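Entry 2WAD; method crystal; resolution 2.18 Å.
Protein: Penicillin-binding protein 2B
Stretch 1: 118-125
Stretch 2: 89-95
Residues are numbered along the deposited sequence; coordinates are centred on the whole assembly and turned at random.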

ATOM      1  N   ASP A 118      19.658   2.425 -36.342  1.00 49.63           N
ATOM      2  CA  ASP A 118      20.790   1.643 -35.867  1.00 48.35           C
ATOM      3  C   ASP A 118      21.166   0.525 -36.829  1.00 47.57           C
ATOM      4  O   ASP A 118      22.309   0.457 -37.289  1.00 46.17           O
ATOM      5  CB  ASP A 118      20.491   1.074 -34.484  1.00 48.72           C
ATOM      6  CG  ASP A 118      20.757   2.073 -33.378  1.00 48.13           C
ATOM      7  OD1 ASP A 118      21.327   3.147 -33.656  1.00 51.01           O
ATOM      8  OD2 ASP A 118      20.412   1.770 -32.223  1.00 50.59           O
ATOM      9  N   TYR A 119      20.201  -0.339 -37.143  1.00 48.11           N
ATOM     10  CA  TYR A 119      20.416  -1.421 -38.105  1.00 45.74           C
ATOM     11  C   TYR A 119      20.906  -0.886 -39.442  1.00 45.29           C
ATOM     12  O   TYR A 119      21.809  -1.443 -40.068  1.00 45.74           O
ATOM     13  CB  TYR A 119      19.119  -2.207 -38.314  1.00 45.45           C
ATOM     14  CG  TYR A 119      19.252  -3.322 -39.323  1.00 44.64           C
ATOM     15  CD1 TYR A 119      19.732  -4.568 -38.947  1.00 48.72           C
ATOM     16  CD2 TYR A 119      18.898  -3.133 -40.651  1.00 43.89           C
ATOM     17  CE1 TYR A 119      19.859  -5.595 -39.865  1.00 45.25           C
ATOM     18  CE2 TYR A 119      19.005  -4.158 -41.571  1.00 44.76           C
ATOM     19  CZ  TYR A 119      19.492  -5.382 -41.170  1.00 45.18           C
ATOM     20  OH  TYR A 119      19.619  -6.413 -42.070  1.00 52.20           O
ATOM     21  N   TYR A 120      20.304   0.210 -39.886  1.00 45.11           N
ATOM     22  CA  TYR A 120      20.627   0.781 -41.192  1.00 44.79           C
ATOM     23  C   TYR A 120      22.066   1.294 -41.243  1.00 46.37           C
ATOM     24  O   TYR A 120      22.766   1.128 -42.247  1.00 44.40           O
ATOM     25  CB  TYR A 120      19.628   1.895 -41.529  1.00 43.20           C
ATOM     26  CG  TYR A 120      19.950   2.641 -42.801  1.00 44.64           C
ATOM     27  CD1 TYR A 120      19.810   2.030 -44.040  1.00 43.69           C
ATOM     28  CD2 TYR A 120      20.398   3.959 -42.764  1.00 45.56           C
ATOM     29  CE1 TYR A 120      20.115   2.702 -45.208  1.00 44.83           C
ATOM     30  CE2 TYR A 120      20.711   4.642 -43.933  1.00 43.86           C
ATOM     31  CZ  TYR A 120      20.562   4.010 -45.143  1.00 48.08           C
ATOM     32  OH  TYR A 120      20.869   4.687 -46.296  1.00 52.91           O
ATOM     33  N   LEU A 121      22.495   1.915 -40.147  1.00 47.79           N
ATOM     34  CA  LEU A 121      23.830   2.491 -40.051  1.00 50.05           C
ATOM     35  C   LEU A 121      24.906   1.430 -39.826  1.00 51.93           C
ATOM     36  O   LEU A 121      26.099   1.698 -39.971  1.00 53.20           O
ATOM     37  CB  LEU A 121      23.881   3.535 -38.930  1.00 50.72           C
ATOM     38  CG  LEU A 121      22.988   4.772 -39.056  1.00 49.29           C
ATOM     39  CD1 LEU A 121      23.195   5.680 -37.865  1.00 54.56           C
ATOM     40  CD2 LEU A 121      23.226   5.516 -40.364  1.00 45.29           C
ATOM     41  N   ALA A 122      24.471   0.223 -39.485  1.00 51.98           N
ATOM     42  CA  ALA A 122      25.368  -0.889 -39.222  1.00 52.02           C
ATOM     43  C   ALA A 122      26.321  -1.169 -40.371  1.00 52.96           C
ATOM     44  O   ALA A 122      27.414  -1.675 -40.153  1.00 54.38           O
ATOM     45  CB  ALA A 122      24.571  -2.137 -38.894  1.00 50.57           C
ATOM     46  N   ASP A 123      25.910  -0.873 -41.598  1.00 54.16           N
ATOM     47  CA  ASP A 123      26.826  -1.022 -42.718  1.00 56.77           C
ATOM     48  C   ASP A 123      27.886   0.080 -42.628  1.00 57.73           C
ATOM     49  O   ASP A 123      27.542   1.258 -42.614  1.00 58.96           O
ATOM     50  CB  ASP A 123      26.057  -0.959 -44.039  1.00 57.27           C
ATOM     51  CG  ASP A 123      26.910  -1.344 -45.232  1.00 60.19           C
ATOM     52  OD1 ASP A 123      28.138  -1.126 -45.172  1.00 62.20           O
ATOM     53  OD2 ASP A 123      26.363  -1.850 -46.240  1.00 68.93           O
ATOM     54  N   PRO A 124      29.175  -0.295 -42.545  1.00 59.35           N
ATOM     55  CA  PRO A 124      30.291   0.657 -42.399  1.00 60.27           C
ATOM     56  C   PRO A 124      30.320   1.762 -43.455  1.00 60.36           C
ATOM     57  O   PRO A 124      30.508   2.939 -43.122  1.00 62.04           O
ATOM     58  CB  PRO A 124      31.538  -0.224 -42.555  1.00 59.96           C
ATOM     59  CG  PRO A 124      31.085  -1.607 -42.203  1.00 58.97           C
ATOM     60  CD  PRO A 124      29.639  -1.694 -42.605  1.00 58.88           C
ATOM     61  N   GLU A 125      30.151   1.370 -44.713  1.00 60.50           N
ATOM     62  CA  GLU A 125      30.117   2.290 -45.842  1.00 60.73           C
ATOM     63  C   GLU A 125      28.929   3.234 -45.681  1.00 60.20           C
ATOM     64  O   GLU A 125      29.101   4.454 -45.693  1.00 60.35           O
ATOM     65  CB  GLU A 125      30.019   1.486 -47.141  1.00 62.13           C
ATOM     66  CG  GLU A 125      30.098   2.261 -48.454  1.00 68.73           C
ATOM     67  CD  GLU A 125      29.483   1.476 -49.617  1.00 74.72           C
ATOM     68  OE1 GLU A 125      28.367   0.925 -49.445  1.00 77.57           O
ATOM     69  OE2 GLU A 125      30.103   1.401 -50.705  1.00 75.76           O
TER
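Stretch 2, residues 89-95: TATDLKE

Stretch 2 is helical from Ala-90 to Glu-95, and the helix continues later in the chain. Thr-89 precedes it as the N-cap. Its side chain, with chi1 in the p well, accepts a capping bond from the backbone of Asp-92, with Asp-92 N to Thr-89 OG1 at 3.0 Å. Asp-92 answers in the other sense: Thr-89 N donates to Asp-92 OD2 at 3.1 Å. Backbone bonds then carry the turn forward, from Leu-93 N to Thr-89 O at 3.1 Å, Lys-94 N to Ala-90 O at 3.0 Å and Glu-95 N to Thr-91 O at 3.0 Å. Ala-90, Thr-91 and Lys-94 make all the contacts with stretch 1. The spacing is that of one helical turn, so one side of the helix does the work.

Stretch 1 begins inside a helix. Asp-118 is out of reach of stretch 2. Tyr-119 is the first residue to touch it. Its CA-to-CB bond points sideways, but with chi1 at t the end of the side chain comes nearer. Tyr-119 CE1 lies 3.6 Å from Lys-94 CD, and the aliphatic part of the lysine meets the ring obliquely. Lys-94 NZ is 5.6 Å from the centroid of the Tyr-119 ring, so any cation-pi attraction is weak at most. The CA-to-CB bonds of Tyr-120 and Leu-121 point away, and neither residue makes contact.

Ala-122 is the centre of the contact. Its CA is 5.1 Å from the CA of Ala-90, a close backbone approach that two small side chains allow. Both CA-to-CB bonds point toward the other stretch, and Ala-122 CB meets Ala-90 CB at 3.7 Å. Ala-122 CB also lies 4.1 Å from Lys-94 CD. On the backbone side, Ala-122 O is 3.4 Å from Thr-91 OG1.

At Asp-123 the chain is in a loop. Its CA-to-CB bond points away from stretch 2, and its carboxylate serves its own stretch: Asp-123 OD1 accepts from Glu-125 N at 3.2 Å, capping the helix that starts at Pro-124. The closest contact of Asp-123 with stretch 2 is from Asp-123 N to Lys-94 NZ, at 4.2 Å. Pro-124 closes the contact, with Pro-124 CD 3.8 Å from Thr-91 OG1. Tyr-119 meets Lys-94, late in stretch 2, while Pro-124 meets Thr-91, near its start, so the ends of the contact pair in opposite order. Glu-125 is out of reach.

The two stretches bury 253 Å² together, with Lys-94 and Ala-122 giving the largest shares. No clear hydrogen bond joins them. The contact rests mainly on packing around Ala-122 and along the lysine chain.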

ATOM      1  N   THR A  89      31.820  -5.751 -34.040  1.00 40.41           N
ATOM      2  CA  THR A  89      31.313  -4.648 -34.851  1.00 39.90           C
ATOM      3  C   THR A  89      29.794  -4.809 -34.959  1.00 41.99           C
ATOM      4  O   THR A  89      29.235  -5.797 -34.471  1.00 41.46           O
ATOM      5  CB  THR A  89      31.930  -4.624 -36.259  1.00 39.21           C
ATOM      6  OG1 THR A  89      31.716  -5.887 -36.903  1.00 39.95           O
ATOM      7  CG2 THR A  89      33.433  -4.316 -36.217  1.00 35.13           C
ATOM      8  N   ALA A  90      29.128  -3.839 -35.584  1.00 41.50           N
ATOM      9  CA  ALA A  90      27.690  -3.938 -35.824  1.00 41.64           C
ATOM     10  C   ALA A  90      27.434  -5.052 -36.856  1.00 39.56           C
ATOM     11  O   ALA A  90      26.402  -5.723 -36.839  1.00 36.16           O
ATOM     12  CB  ALA A  90      27.153  -2.609 -36.324  1.00 40.02           C
ATOM     13  N   THR A  91      28.399  -5.217 -37.752  1.00 36.94           N
ATOM     14  CA  THR A  91      28.388  -6.271 -38.738  1.00 38.83           C
ATOM     15  C   THR A  91      28.539  -7.678 -38.131  1.00 39.41           C
ATOM     16  O   THR A  91      27.791  -8.592 -38.485  1.00 38.31           O
ATOM     17  CB  THR A  91      29.400  -5.945 -39.827  1.00 39.51           C
ATOM     18  OG1 THR A  91      29.008  -4.700 -40.419  1.00 42.44           O
ATOM     19  CG2 THR A  91      29.435  -7.023 -40.916  1.00 39.99           C
ATOM     20  N   ASP A  92      29.479  -7.852 -37.205  1.00 38.38           N
ATOM     21  CA  ASP A  92      29.543  -9.079 -36.409  1.00 38.30           C
ATOM     22  C   ASP A  92      28.207  -9.346 -35.683  1.00 39.40           C
ATOM     23  O   ASP A  92      27.792 -10.497 -35.497  1.00 39.81           O
ATOM     24  CB  ASP A  92      30.699  -9.032 -35.396  1.00 36.66           C
ATOM     25  CG  ASP A  92      32.073  -8.844 -36.044  1.00 34.00           C
ATOM     26  OD1 ASP A  92      32.271  -9.218 -37.214  1.00 30.82           O
ATOM     27  OD2 ASP A  92      32.984  -8.305 -35.381  1.00 33.34           O
ATOM     28  N   LEU A  93      27.508  -8.294 -35.278  1.00 36.49           N
ATOM     29  CA  LEU A  93      26.198  -8.494 -34.650  1.00 37.99           C
ATOM     30  C   LEU A  93      25.112  -9.000 -35.606  1.00 38.71           C
ATOM     31  O   LEU A  93      24.305  -9.861 -35.249  1.00 39.07           O
ATOM     32  CB  LEU A  93      25.734  -7.234 -33.915  1.00 37.22           C
ATOM     33  CG  LEU A  93      25.975  -7.118 -32.400  1.00 40.84           C
ATOM     34  CD1 LEU A  93      27.097  -7.990 -31.883  1.00 38.11           C
ATOM     35  CD2 LEU A  93      26.181  -5.667 -31.955  1.00 41.34           C
ATOM     36  N   LYS A  94      25.085  -8.442 -36.811  1.00 37.26           N
ATOM     37  CA  LYS A  94      24.135  -8.840 -37.832  1.00 37.85           C
ATOM     38  C   LYS A  94      24.378 -10.293 -38.244  1.00 37.86           C
ATOM     39  O   LYS A  94      23.416 -11.024 -38.446  1.00 38.74           O
ATOM     40  CB  LYS A  94      24.254  -7.925 -39.056  1.00 36.84           C
ATOM     41  CG  LYS A  94      23.679  -6.532 -38.836  1.00 38.70           C
ATOM     42  CD  LYS A  94      23.454  -5.833 -40.168  1.00 41.54           C
ATOM     43  CE  LYS A  94      24.724  -5.796 -40.983  1.00 35.81           C
ATOM     44  NZ  LYS A  94      24.654  -4.816 -42.098  1.00 42.77           N
ATOM     45  N   GLU A  95      25.641 -10.709 -38.362  1.00 34.58           N
ATOM     46  CA  GLU A  95      25.948 -12.105 -38.683  1.00 34.36           C
ATOM     47  C   GLU A  95      25.471 -13.062 -37.596  1.00 34.66           C
ATOM     48  O   GLU A  95      24.953 -14.134 -37.909  1.00 35.09           O
ATOM     49  CB  GLU A  95      27.435 -12.343 -38.966  1.00 34.56           C
ATOM     50  CG  GLU A  95      28.069 -11.458 -40.034  1.00 37.41           C
ATOM     51  CD  GLU A  95      27.530 -11.689 -41.436  1.00 42.04           C
ATOM     52  OE1 GLU A  95      27.141 -12.827 -41.755  1.00 39.68           O
ATOM     53  OE2 GLU A  95      27.515 -10.730 -42.238  1.00 46.61           O
TER